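Local coordinates for 11R-lipoxygenase (Gersemia fruticosa, PDB 3VF1), which probably catalyses, with a non-heme iron, the calcium-regulated insertion of molecular oxygen into polyunsaturated fatty acids, at residues P267-R272 with C381-Y386; I390-R395 with A576-S581; C396-E401 with L434-L439; T570-H575 with K640-Y645. All coordinates share one frame; numbering follows the deposited sequence.

Contact 1 of 4, residues P267-R272 with C381-Y386; sequences PEVIRR and CADTQY
Val269 and Tyr386 carry the apolar half of this contact, in which a loop entering the short edge strand 271-272 meets the long helix 369-410 of the lipoxygenase domain. The methyl CG2 of Val269 sits over the middle of one face of the Tyr386 ring, 3.9 Å from the ring centroid and 13° off its normal, a CH-pi contact. The valine and the tyrosine run alongside one another in opposing senses. Tyr386 has CG anti to the backbone N (chi1 -168°), which lays one ring face against the valine methyl. The same Val269 CG2 also packs 4.1 Å from Asp383 OD1, one helical turn earlier; that oxygen has its hydrogen bond elsewhere, with Tyr311 OH.

The polar half runs through a single water. It donates to Glu268 OE1 at 2.8 Å and lies 2.6 Å from Tyr386 OH, at the edge of the phenol ring and in its plane. Glu268 OE1 itself comes near that edge, 4.2 Å from Tyr386 CE1, and its direct hydrogen bond is with Thr391 OG1, farther along the same helix.

Within the helix, Gln385 NE2 bonds back to Cys381 O at 3.0 Å and also reaches Thr594 O.

The two kinds of interaction thus divide one aromatic ring between them: a methyl group holds a face, and a water holds the hydroxyl. With OE1 shared between that water and Thr391, Glu268 ties the loop to helix 369-410 at two levels, while Val269, over one face, probably restrains rotation of the phenol.

Contact 2 of 4, residues I390-R395 with A576-S581; sequences ITHLLR and AAVNFS. With FE2 (Fe (II) ion), chain E.
His392 and Asn579 meet through a metal rather than through a hydrogen bond. His392 NE2 binds the iron at 2.3 Å and Asn579 OD1 does so at the same distance; the two atoms are 2.5 Å apart because both occupy positions in one coordination shell. The imidazole and amide planes are turned 56° against each other. Water 2, 2.4 Å from the iron, lies at the edge of the His392 ring in its plane. His397, His575 and the C-terminal carboxylate of Ile698 complete the lipoxygenase iron site.

Apolar packing lies beside the metal site. Thr391 CG2 rests 3.7 Å from Val578 CG1, while Val578 CG2 approaches His392 CD2 obliquely at 4.1 Å. With CG2 of Thr391 anti to the backbone N (OG1 at chi1 -57°), the methyl faces the valine; OG1 bonds with Asn266 OD1 outside the contact.

Hydrogen bonding also holds the nitrogen end of the Asn579 amide. Asn579 ND2 donates to Leu632 O and stands 3.8 Å above the centre of the Phe580 ring; with OD1 on the iron, the amide is held at both ends. Val578 O accepts from His387 NE2, a further link between the two helices. In the helix of His392, the wide pi-type turn closes with Arg395 N bonded to Ile390 O at 2.9 Å.

The chemistry implies an amide with little freedom: OD1 is committed to the iron and ND2 to a backbone carbonyl, which together should restrict how it can flip, while the valine lies beside both the threonine and the imidazole where helices 369-410 and 557-579 converge on the metal.

Contact 3 of 4, residues C396-E401 with L434-L439; sequences CHLMME and LGRNDL. With FE2 (Fe (II) ion), chain E.
Glu401 and Arg436 form an end-on salt bridge, two nitrogens to two oxygens, that joins two helices of the lipoxygenase catalytic domain, 369-410 and 428-438, in a buried setting. From CB, which leaves its helix toward the other segment, the glutamate runs straight out: CG is anti to the backbone N (chi1 -173°) and the chain stays extended beyond it. Glu401 CD arrives at the edge of the Arg436 guanidinium, in its plane, 3.6 Å from Arg436 NH2, and the two flat groups are nearly coplanar, 28° apart.

At the tip each oxygen has its own nitrogen. Glu401 OE1 accepts from Arg436 NH1 at 3.0 Å through its syn lone pair, with an almost straight N-H...O angle of 168°, and also takes Asn432 ND2. Glu401 OE2 receives Arg436 NH2 at 3.0 Å, again on the syn side but more bent and somewhat out of plane; Val181 N is its second donor. With an alanine here the carboxylate is gone, and the buried charge of Arg436 would probably be left without its acid mate, with Asn432 and Val181 each losing an acceptor.

One helical turn before Glu401, His397 binds the iron through NE2 at 2.2 Å. Arg436 meets the glutamate from the opposite direction, its chain bent at CG-CD, and Leu398 runs aslant of the arginine, its CD2 4.2 Å from Arg436 NH1.

Contact 4 of 4, residues T570-H575 with K640-Y645; sequences TCSCQH and KFLGDY. With FE2 (Fe (II) ion), chain E.
Helix 557-579, one of the two helices that supply side-chain ligands to the iron, is met here by a turn in the loop between helices 619-632 and 653-676. Leu642 spreads its two methyls over successive residues of the helix. Leu642 CD1 lies 3.8 Å from Ser572 OG and 3.9 Å from Ser572 CB, and Leu642 CD2 lies 4.0 Å from Cys573 SG. With CG anti to the backbone N (chi1 -170°), the leucine, whose CB points toward the helix, sets CD1 and CD2 against different partners.

Ser572 OG takes the position between the backbone N and the carbonyl carbon (chi1 60°), from which it bonds to Val568 O a turn earlier. Its polar demand is therefore met inside its own helix, and the contact with Leu642 CD1 is one of packing alone.

The loop segment holds a type II beta turn from Phe641 to Asp644, closed by Asp644 N to Phe641 O at 2.9 Å. Gly643 holds the third position with positive phi (97°), where a CB would be pressed against the preceding carbonyl oxygen. The helix has its own irregularity, a wide pi-type turn in which His575 N bonds to Thr570 O at 3.3 Å, just where the chain delivers His575 NE2 to the iron at 2.2 Å.

Leu499 of helix 491-514 touches both Cys573 and Leu642, and Leu666 of helix 653-676 also packs on Leu642. Backbone hydrogen bonds between Lys640 and Asn694 and between Leu642 and Val692 pair the loop with the C-terminal tail, which ends at the iron ligand Ile698.

Contacts 2, 3 and 4 each supply ligands to one iron, and water 2 is common to all three; across contacts 2 and 3, His392 NE2 and His397 NE2 are 3.1 Å apart. Helix 369-410 runs through contacts 1, 2 and 3, and helix 557-579 through contacts 2 and 4. The centres of contacts 2 and 3 are about 11 Å apart, those of contacts 2 and 4 about 13 Å. Contact 1 stands off the metal, with the Glu268 side chain about 13 Å from the iron, yet it touches contact 4, since Glu268 OE2 packs 3.3 Å from Gln574 NE2. Contacts 3 and 4 meet where Met400 packs on Thr570 and Cys571.

Contact 1 of 4, residues P267-R272 with C381-Y386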
# COMPACT_ATOMS: atom_id res chain seq x y z
N PRO A 267 -11.90 -1.61 -7.28
CA PRO A 267 -12.62 -2.79 -7.76
C PRO A 267 -13.11 -3.69 -6.62
O PRO A 267 -13.21 -4.90 -6.80
CB PRO A 267 -11.56 -3.52 -8.57
CG PRO A 267 -10.29 -3.24 -7.82
CD PRO A 267 -10.45 -1.87 -7.19
N GLU A 268 -13.42 -3.10 -5.47
CA GLU A 268 -13.74 -3.88 -4.27
C GLU A 268 -15.23 -3.94 -3.94
O GLU A 268 -15.63 -4.63 -3.00
CB GLU A 268 -13.00 -3.30 -3.06
CG GLU A 268 -11.52 -3.59 -3.04
CD GLU A 268 -10.89 -3.27 -1.69
OE1 GLU A 268 -11.44 -2.40 -0.97
OE2 GLU A 268 -9.86 -3.88 -1.35
N VAL A 269 -16.06 -3.23 -4.69
CA VAL A 269 -17.46 -3.05 -4.30
C VAL A 269 -18.45 -3.87 -5.12
O VAL A 269 -19.31 -4.54 -4.56
CB VAL A 269 -17.87 -1.57 -4.36
CG1 VAL A 269 -19.30 -1.39 -3.88
CG2 VAL A 269 -16.92 -0.72 -3.52
N ILE A 270 -18.33 -3.82 -6.44
CA ILE A 270 -19.31 -4.47 -7.31
C ILE A 270 -19.36 -5.97 -7.06
O ILE A 270 -18.33 -6.60 -6.80
CB ILE A 270 -19.02 -4.20 -8.80
CG1 ILE A 270 -20.19 -4.69 -9.66
CG2 ILE A 270 -17.72 -4.89 -9.22
CD1 ILE A 270 -20.17 -4.15 -11.07
N ARG A 271 -20.55 -6.54 -7.14
CA ARG A 271 -20.73 -7.98 -6.95
C ARG A 271 -22.00 -8.48 -7.62
O ARG A 271 -22.94 -7.72 -7.84
CB ARG A 271 -20.77 -8.31 -5.46
CG ARG A 271 -22.01 -7.80 -4.74
CD ARG A 271 -21.95 -8.14 -3.26
NE ARG A 271 -21.75 -9.57 -3.06
CZ ARG A 271 -21.15 -10.11 -2.00
NH1 ARG A 271 -20.66 -9.34 -1.03
NH2 ARG A 271 -21.02 -11.43 -1.91
N ARG A 272 -22.02 -9.77 -7.95
CA ARG A 272 -23.19 -10.38 -8.57
C ARG A 272 -24.40 -10.23 -7.67
O ARG A 272 -24.30 -10.33 -6.45
CB ARG A 272 -22.93 -11.86 -8.87
CG ARG A 272 -24.17 -12.60 -9.35
CD ARG A 272 -23.86 -14.04 -9.71
NE ARG A 272 -25.07 -14.78 -10.06
CZ ARG A 272 -25.10 -16.01 -10.55
NH1 ARG A 272 -23.97 -16.67 -10.76
NH2 ARG A 272 -26.26 -16.59 -10.83
N CYS A 381 -19.29 9.65 -6.75
CA CYS A 381 -18.86 10.43 -5.60
C CYS A 381 -18.84 9.56 -4.35
O CYS A 381 -17.90 9.61 -3.56
CB CYS A 381 -19.78 11.64 -5.39
SG CYS A 381 -19.14 12.84 -4.19
N ALA A 382 -19.88 8.75 -4.19
CA ALA A 382 -19.95 7.81 -3.08
C ALA A 382 -18.77 6.85 -3.13
O ALA A 382 -18.14 6.55 -2.11
CB ALA A 382 -21.26 7.05 -3.11
N ASP A 383 -18.47 6.36 -4.34
CA ASP A 383 -17.40 5.40 -4.53
C ASP A 383 -16.05 6.01 -4.16
O ASP A 383 -15.17 5.32 -3.65
CB ASP A 383 -17.38 4.90 -5.97
CG ASP A 383 -16.34 3.82 -6.20
OD1 ASP A 383 -16.62 2.64 -5.89
OD2 ASP A 383 -15.24 4.15 -6.70
N THR A 384 -15.89 7.30 -4.43
CA THR A 384 -14.66 8.00 -4.11
C THR A 384 -14.42 8.01 -2.60
O THR A 384 -13.31 7.79 -2.14
CB THR A 384 -14.68 9.46 -4.61
OG1 THR A 384 -14.75 9.47 -6.04
CG2 THR A 384 -13.42 10.20 -4.17
N GLN A 385 -15.48 8.27 -1.84
CA GLN A 385 -15.39 8.27 -0.39
C GLN A 385 -14.88 6.91 0.05
O GLN A 385 -13.97 6.80 0.87
CB GLN A 385 -16.76 8.53 0.26
CG GLN A 385 -17.58 9.66 -0.35
CD GLN A 385 -16.83 10.98 -0.39
OE1 GLN A 385 -16.48 11.53 0.65
NE2 GLN A 385 -16.58 11.48 -1.59
N TYR A 386 -15.48 5.87 -0.51
CA TYR A 386 -15.14 4.49 -0.18
C TYR A 386 -13.68 4.19 -0.55
O TYR A 386 -12.94 3.62 0.25
CB TYR A 386 -16.07 3.53 -0.92
CG TYR A 386 -16.00 2.10 -0.45
CD1 TYR A 386 -14.92 1.29 -0.77
CD2 TYR A 386 -17.03 1.54 0.29
CE1 TYR A 386 -14.85 -0.02 -0.34
CE2 TYR A 386 -16.98 0.23 0.72
CZ TYR A 386 -15.89 -0.55 0.40
OH TYR A 386 -15.83 -1.85 0.82
O HOH W 1 -13.67 -3.20 0.59

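Contact 2 of 4, residues I390-R395 with A576-S581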
# COMPACT_ATOMS: atom_id res chain seq x y z
N ILE A 390 -11.39 3.71 2.72
CA ILE A 390 -11.46 2.28 3.01
C ILE A 390 -10.51 1.46 2.14
O ILE A 390 -9.66 0.73 2.65
CB ILE A 390 -12.90 1.73 2.86
CG1 ILE A 390 -13.79 2.31 3.96
CG2 ILE A 390 -12.90 0.21 2.91
CD1 ILE A 390 -15.24 1.89 3.87
N THR A 391 -10.66 1.58 0.82
CA THR A 391 -9.88 0.77 -0.11
C THR A 391 -8.39 1.10 -0.04
O THR A 391 -7.55 0.21 -0.10
CB THR A 391 -10.36 0.95 -1.56
OG1 THR A 391 -11.75 0.60 -1.64
CG2 THR A 391 -9.55 0.06 -2.50
N HIS A 392 -8.07 2.39 0.07
CA HIS A 392 -6.68 2.81 0.05
C HIS A 392 -6.07 2.93 1.45
O HIS A 392 -5.24 2.12 1.83
CB HIS A 392 -6.52 4.14 -0.69
CG HIS A 392 -5.12 4.64 -0.74
ND1 HIS A 392 -4.78 5.94 -0.41
CD2 HIS A 392 -3.96 4.02 -1.06
CE1 HIS A 392 -3.47 6.10 -0.53
NE2 HIS A 392 -2.95 4.95 -0.93
N LEU A 393 -6.50 3.94 2.20
CA LEU A 393 -5.87 4.22 3.49
C LEU A 393 -6.03 3.08 4.50
O LEU A 393 -5.03 2.56 5.00
CB LEU A 393 -6.42 5.53 4.08
CG LEU A 393 -5.98 6.79 3.33
CD1 LEU A 393 -6.64 8.03 3.90
CD2 LEU A 393 -4.46 6.93 3.36
N LEU A 394 -7.26 2.68 4.79
CA LEU A 394 -7.49 1.64 5.78
C LEU A 394 -6.94 0.28 5.35
O LEU A 394 -6.06 -0.29 6.00
CB LEU A 394 -8.98 1.50 6.10
CG LEU A 394 -9.30 0.34 7.05
CD1 LEU A 394 -8.58 0.53 8.38
CD2 LEU A 394 -10.80 0.20 7.27
N ARG A 395 -7.45 -0.24 4.24
CA ARG A 395 -7.21 -1.63 3.86
C ARG A 395 -5.80 -1.89 3.31
O ARG A 395 -5.41 -3.04 3.15
CB ARG A 395 -8.27 -2.10 2.86
CG ARG A 395 -9.64 -2.29 3.49
CD ARG A 395 -10.65 -2.87 2.50
NE ARG A 395 -10.27 -4.20 2.03
CZ ARG A 395 -10.48 -5.33 2.71
NH1 ARG A 395 -11.07 -5.30 3.90
NH2 ARG A 395 -10.11 -6.49 2.19
N ALA A 576 -0.54 -0.73 -5.21
CA ALA A 576 -0.21 -0.17 -6.51
C ALA A 576 -1.46 0.02 -7.36
O ALA A 576 -1.62 1.04 -8.03
CB ALA A 576 0.78 -1.07 -7.25
N ALA A 577 -2.35 -0.96 -7.31
CA ALA A 577 -3.55 -0.96 -8.15
C ALA A 577 -4.51 0.17 -7.76
O ALA A 577 -5.14 0.78 -8.62
CB ALA A 577 -4.26 -2.30 -8.06
N VAL A 578 -4.61 0.44 -6.46
CA VAL A 578 -5.56 1.43 -5.97
C VAL A 578 -4.90 2.77 -5.64
O VAL A 578 -5.57 3.69 -5.18
CB VAL A 578 -6.27 0.93 -4.70
CG1 VAL A 578 -6.77 -0.50 -4.89
CG2 VAL A 578 -5.35 1.01 -3.49
N ASN A 579 -3.60 2.88 -5.87
CA ASN A 579 -2.87 4.11 -5.53
C ASN A 579 -2.34 4.85 -6.76
O ASN A 579 -2.69 6.00 -6.99
CB ASN A 579 -1.72 3.79 -4.57
CG ASN A 579 -1.10 5.04 -3.97
OD1 ASN A 579 -1.34 5.39 -2.81
ND2 ASN A 579 -0.27 5.72 -4.76
N PHE A 580 -1.51 4.18 -7.55
CA PHE A 580 -0.85 4.83 -8.67
C PHE A 580 -1.75 4.95 -9.89
O PHE A 580 -1.36 5.53 -10.91
CB PHE A 580 0.44 4.09 -9.03
CG PHE A 580 1.47 4.12 -7.94
CD1 PHE A 580 2.21 5.27 -7.70
CD2 PHE A 580 1.69 3.01 -7.15
CE1 PHE A 580 3.15 5.30 -6.68
CE2 PHE A 580 2.62 3.03 -6.13
CZ PHE A 580 3.35 4.18 -5.90
N SER A 581 -2.96 4.42 -9.78
CA SER A 581 -3.97 4.56 -10.83
C SER A 581 -4.85 5.78 -10.58
O SER A 581 -5.78 6.04 -11.34
CB SER A 581 -4.84 3.30 -10.89
OG SER A 581 -5.50 3.10 -9.65
FE FE2 E . -0.68 4.97 -0.68
O HOH W 2 -0.54 7.24 -1.29

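Contact 3 of 4, residues C396-E401 with L434-L439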
# COMPACT_ATOMS: atom_id res chain seq x y z
N CYS A 396 -5.05 -0.83 3.03
CA CYS A 396 -3.66 -0.98 2.61
C CYS A 396 -2.70 -0.40 3.65
O CYS A 396 -1.93 -1.13 4.27
CB CYS A 396 -3.40 -0.33 1.24
SG CYS A 396 -4.15 -1.19 -0.16
N HIS A 397 -2.75 0.92 3.82
CA HIS A 397 -1.82 1.60 4.71
C HIS A 397 -1.94 1.12 6.16
O HIS A 397 -0.98 0.60 6.73
CB HIS A 397 -2.02 3.12 4.64
CG HIS A 397 -1.43 3.75 3.41
ND1 HIS A 397 -0.35 4.60 3.46
CD2 HIS A 397 -1.77 3.64 2.11
CE1 HIS A 397 -0.05 5.00 2.24
NE2 HIS A 397 -0.89 4.43 1.40
N LEU A 398 -3.11 1.30 6.76
CA LEU A 398 -3.28 1.04 8.19
C LEU A 398 -3.31 -0.45 8.54
O LEU A 398 -2.77 -0.85 9.57
CB LEU A 398 -4.56 1.72 8.70
CG LEU A 398 -4.60 3.24 8.52
CD1 LEU A 398 -5.84 3.83 9.18
CD2 LEU A 398 -3.34 3.90 9.07
N MET A 399 -3.92 -1.27 7.70
CA MET A 399 -4.04 -2.70 7.98
C MET A 399 -2.71 -3.44 7.85
O MET A 399 -2.54 -4.52 8.41
CB MET A 399 -5.08 -3.34 7.07
CG MET A 399 -6.53 -3.09 7.50
SD MET A 399 -6.97 -3.95 9.02
CE MET A 399 -7.01 -5.66 8.46
N MET A 400 -1.76 -2.85 7.13
CA MET A 400 -0.47 -3.50 6.92
C MET A 400 0.60 -3.03 7.90
O MET A 400 1.61 -3.71 8.09
CB MET A 400 0.02 -3.27 5.48
CG MET A 400 -0.74 -4.05 4.42
SD MET A 400 -0.68 -5.83 4.69
CE MET A 400 -2.31 -6.12 5.39
N GLU A 401 0.39 -1.88 8.53
CA GLU A 401 1.40 -1.31 9.42
C GLU A 401 1.75 -2.25 10.58
O GLU A 401 2.92 -2.39 10.93
CB GLU A 401 0.95 0.05 9.96
CG GLU A 401 2.01 0.77 10.77
CD GLU A 401 1.53 2.09 11.32
OE1 GLU A 401 0.46 2.57 10.89
OE2 GLU A 401 2.23 2.65 12.19
N LEU A 434 3.08 10.25 9.00
CA LEU A 434 2.77 11.49 8.30
C LEU A 434 1.27 11.56 8.02
O LEU A 434 0.65 12.61 8.21
CB LEU A 434 3.55 11.58 6.99
CG LEU A 434 3.36 12.86 6.18
CD1 LEU A 434 3.99 14.05 6.89
CD2 LEU A 434 3.92 12.70 4.78
N GLY A 435 0.71 10.44 7.58
CA GLY A 435 -0.71 10.37 7.28
C GLY A 435 -1.57 10.71 8.48
O GLY A 435 -2.58 11.41 8.36
N ARG A 436 -1.16 10.23 9.65
CA ARG A 436 -1.90 10.49 10.88
C ARG A 436 -1.92 11.97 11.25
O ARG A 436 -2.70 12.39 12.11
CB ARG A 436 -1.34 9.66 12.03
CG ARG A 436 -1.91 8.25 12.12
CD ARG A 436 -1.40 7.51 13.35
NE ARG A 436 -0.03 7.03 13.16
CZ ARG A 436 0.29 5.88 12.56
NH1 ARG A 436 -0.66 5.08 12.08
NH2 ARG A 436 1.56 5.52 12.45
N ASN A 437 -1.07 12.76 10.61
CA ASN A 437 -1.01 14.19 10.88
C ASN A 437 -1.49 15.06 9.72
O ASN A 437 -2.09 16.11 9.95
CB ASN A 437 0.42 14.60 11.26
CG ASN A 437 0.90 13.93 12.54
OD1 ASN A 437 0.11 13.63 13.43
ND2 ASN A 437 2.20 13.70 12.63
N ASP A 438 -1.25 14.62 8.49
CA ASP A 438 -1.46 15.48 7.32
C ASP A 438 -2.48 14.94 6.31
O ASP A 438 -2.81 15.63 5.34
CB ASP A 438 -0.13 15.73 6.62
CG ASP A 438 0.82 16.57 7.45
OD1 ASP A 438 0.63 16.65 8.68
OD2 ASP A 438 1.76 17.16 6.87
N LEU A 439 -2.98 13.73 6.52
CA LEU A 439 -3.94 13.14 5.59
C LEU A 439 -5.28 12.88 6.26
O LEU A 439 -6.32 13.37 5.82
CB LEU A 439 -3.40 11.82 5.03
CG LEU A 439 -2.26 11.91 4.02
CD1 LEU A 439 -1.78 10.50 3.67
CD2 LEU A 439 -2.68 12.66 2.77
FE FE2 E . -0.68 4.97 -0.68
O HOH W 2 -0.54 7.24 -1.29

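Contact 4 of 4, residues T570-H575 with K640-Y645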
# COMPACT_ATOMS: atom_id res chain seq x y z
N THR A 570 -0.48 -7.33 -0.57
CA THR A 570 -1.16 -6.09 -0.22
C THR A 570 -0.19 -4.90 -0.21
O THR A 570 -0.55 -3.80 -0.62
CB THR A 570 -1.84 -6.19 1.16
OG1 THR A 570 -2.87 -7.19 1.11
CG2 THR A 570 -2.47 -4.85 1.55
N CYS A 571 1.03 -5.13 0.27
CA CYS A 571 2.02 -4.07 0.35
C CYS A 571 2.55 -3.67 -1.02
O CYS A 571 3.02 -2.55 -1.21
CB CYS A 571 3.18 -4.49 1.25
SG CYS A 571 2.76 -4.67 3.00
N SER A 572 2.48 -4.59 -1.98
CA SER A 572 3.01 -4.34 -3.31
C SER A 572 1.90 -4.13 -4.35
O SER A 572 1.67 -3.00 -4.79
CB SER A 572 3.94 -5.48 -3.75
OG SER A 572 3.26 -6.72 -3.78
N CYS A 573 1.22 -5.21 -4.71
CA CYS A 573 0.26 -5.17 -5.82
C CYS A 573 -1.00 -4.37 -5.50
O CYS A 573 -1.33 -3.41 -6.20
CB CYS A 573 -0.12 -6.60 -6.22
SG CYS A 573 1.25 -7.56 -6.88
N GLN A 574 -1.71 -4.76 -4.44
CA GLN A 574 -2.97 -4.12 -4.10
C GLN A 574 -2.80 -2.61 -3.97
O GLN A 574 -3.56 -1.85 -4.57
CB GLN A 574 -3.54 -4.69 -2.80
CG GLN A 574 -4.93 -4.17 -2.46
CD GLN A 574 -5.99 -4.59 -3.47
OE1 GLN A 574 -5.70 -5.29 -4.44
NE2 GLN A 574 -7.22 -4.15 -3.25
N HIS A 575 -1.81 -2.19 -3.20
CA HIS A 575 -1.57 -0.76 -3.02
C HIS A 575 -1.32 -0.08 -4.36
O HIS A 575 -1.82 1.01 -4.61
CB HIS A 575 -0.38 -0.51 -2.08
CG HIS A 575 -0.06 0.93 -1.91
ND1 HIS A 575 1.02 1.53 -2.54
CD2 HIS A 575 -0.67 1.91 -1.20
CE1 HIS A 575 1.05 2.81 -2.21
NE2 HIS A 575 0.04 3.07 -1.40
N LYS A 640 12.26 0.63 -5.80
CA LYS A 640 12.52 -0.73 -6.24
C LYS A 640 11.20 -1.45 -6.47
O LYS A 640 10.38 -1.57 -5.56
CB LYS A 640 13.35 -1.48 -5.18
CG LYS A 640 14.72 -0.86 -4.94
CD LYS A 640 15.63 -1.03 -6.15
CE LYS A 640 16.74 0.01 -6.16
NZ LYS A 640 17.52 0.05 -4.89
N PHE A 641 11.01 -1.94 -7.69
CA PHE A 641 9.74 -2.54 -8.07
C PHE A 641 9.70 -4.04 -7.79
O PHE A 641 10.71 -4.64 -7.43
CB PHE A 641 9.44 -2.25 -9.54
CG PHE A 641 9.27 -0.78 -9.83
CD1 PHE A 641 8.11 -0.13 -9.46
CD2 PHE A 641 10.26 -0.06 -10.47
CE1 PHE A 641 7.94 1.22 -9.71
CE2 PHE A 641 10.10 1.29 -10.73
CZ PHE A 641 8.94 1.93 -10.35
N LEU A 642 8.52 -4.63 -7.94
CA LEU A 642 8.28 -6.00 -7.49
C LEU A 642 9.32 -6.98 -8.03
O LEU A 642 9.49 -7.12 -9.24
CB LEU A 642 6.88 -6.46 -7.90
CG LEU A 642 6.42 -7.78 -7.28
CD1 LEU A 642 6.40 -7.69 -5.76
CD2 LEU A 642 5.06 -8.18 -7.82
N GLY A 643 10.00 -7.67 -7.12
CA GLY A 643 10.97 -8.68 -7.49
C GLY A 643 12.40 -8.15 -7.50
O GLY A 643 13.35 -8.92 -7.39
N ASP A 644 12.55 -6.84 -7.63
CA ASP A 644 13.86 -6.21 -7.62
C ASP A 644 14.37 -6.07 -6.19
O ASP A 644 14.06 -5.09 -5.51
CB ASP A 644 13.82 -4.85 -8.31
CG ASP A 644 15.15 -4.13 -8.25
OD1 ASP A 644 16.19 -4.80 -8.09
OD2 ASP A 644 15.16 -2.89 -8.38
N TYR A 645 15.14 -7.05 -5.74
CA TYR A 645 15.67 -7.07 -4.39
C TYR A 645 17.15 -6.70 -4.38
O TYR A 645 18.01 -7.54 -4.11
CB TYR A 645 15.48 -8.45 -3.77
CG TYR A 645 14.04 -8.85 -3.57
CD1 TYR A 645 13.15 -8.02 -2.88
CD2 TYR A 645 13.55 -10.05 -4.08
CE1 TYR A 645 11.83 -8.39 -2.69
CE2 TYR A 645 12.23 -10.42 -3.90
CZ TYR A 645 11.37 -9.58 -3.20
OH TYR A 645 10.06 -9.95 -3.02
FE FE2 E . -0.68 4.97 -0.68
O HOH W 2 -0.54 7.24 -1.29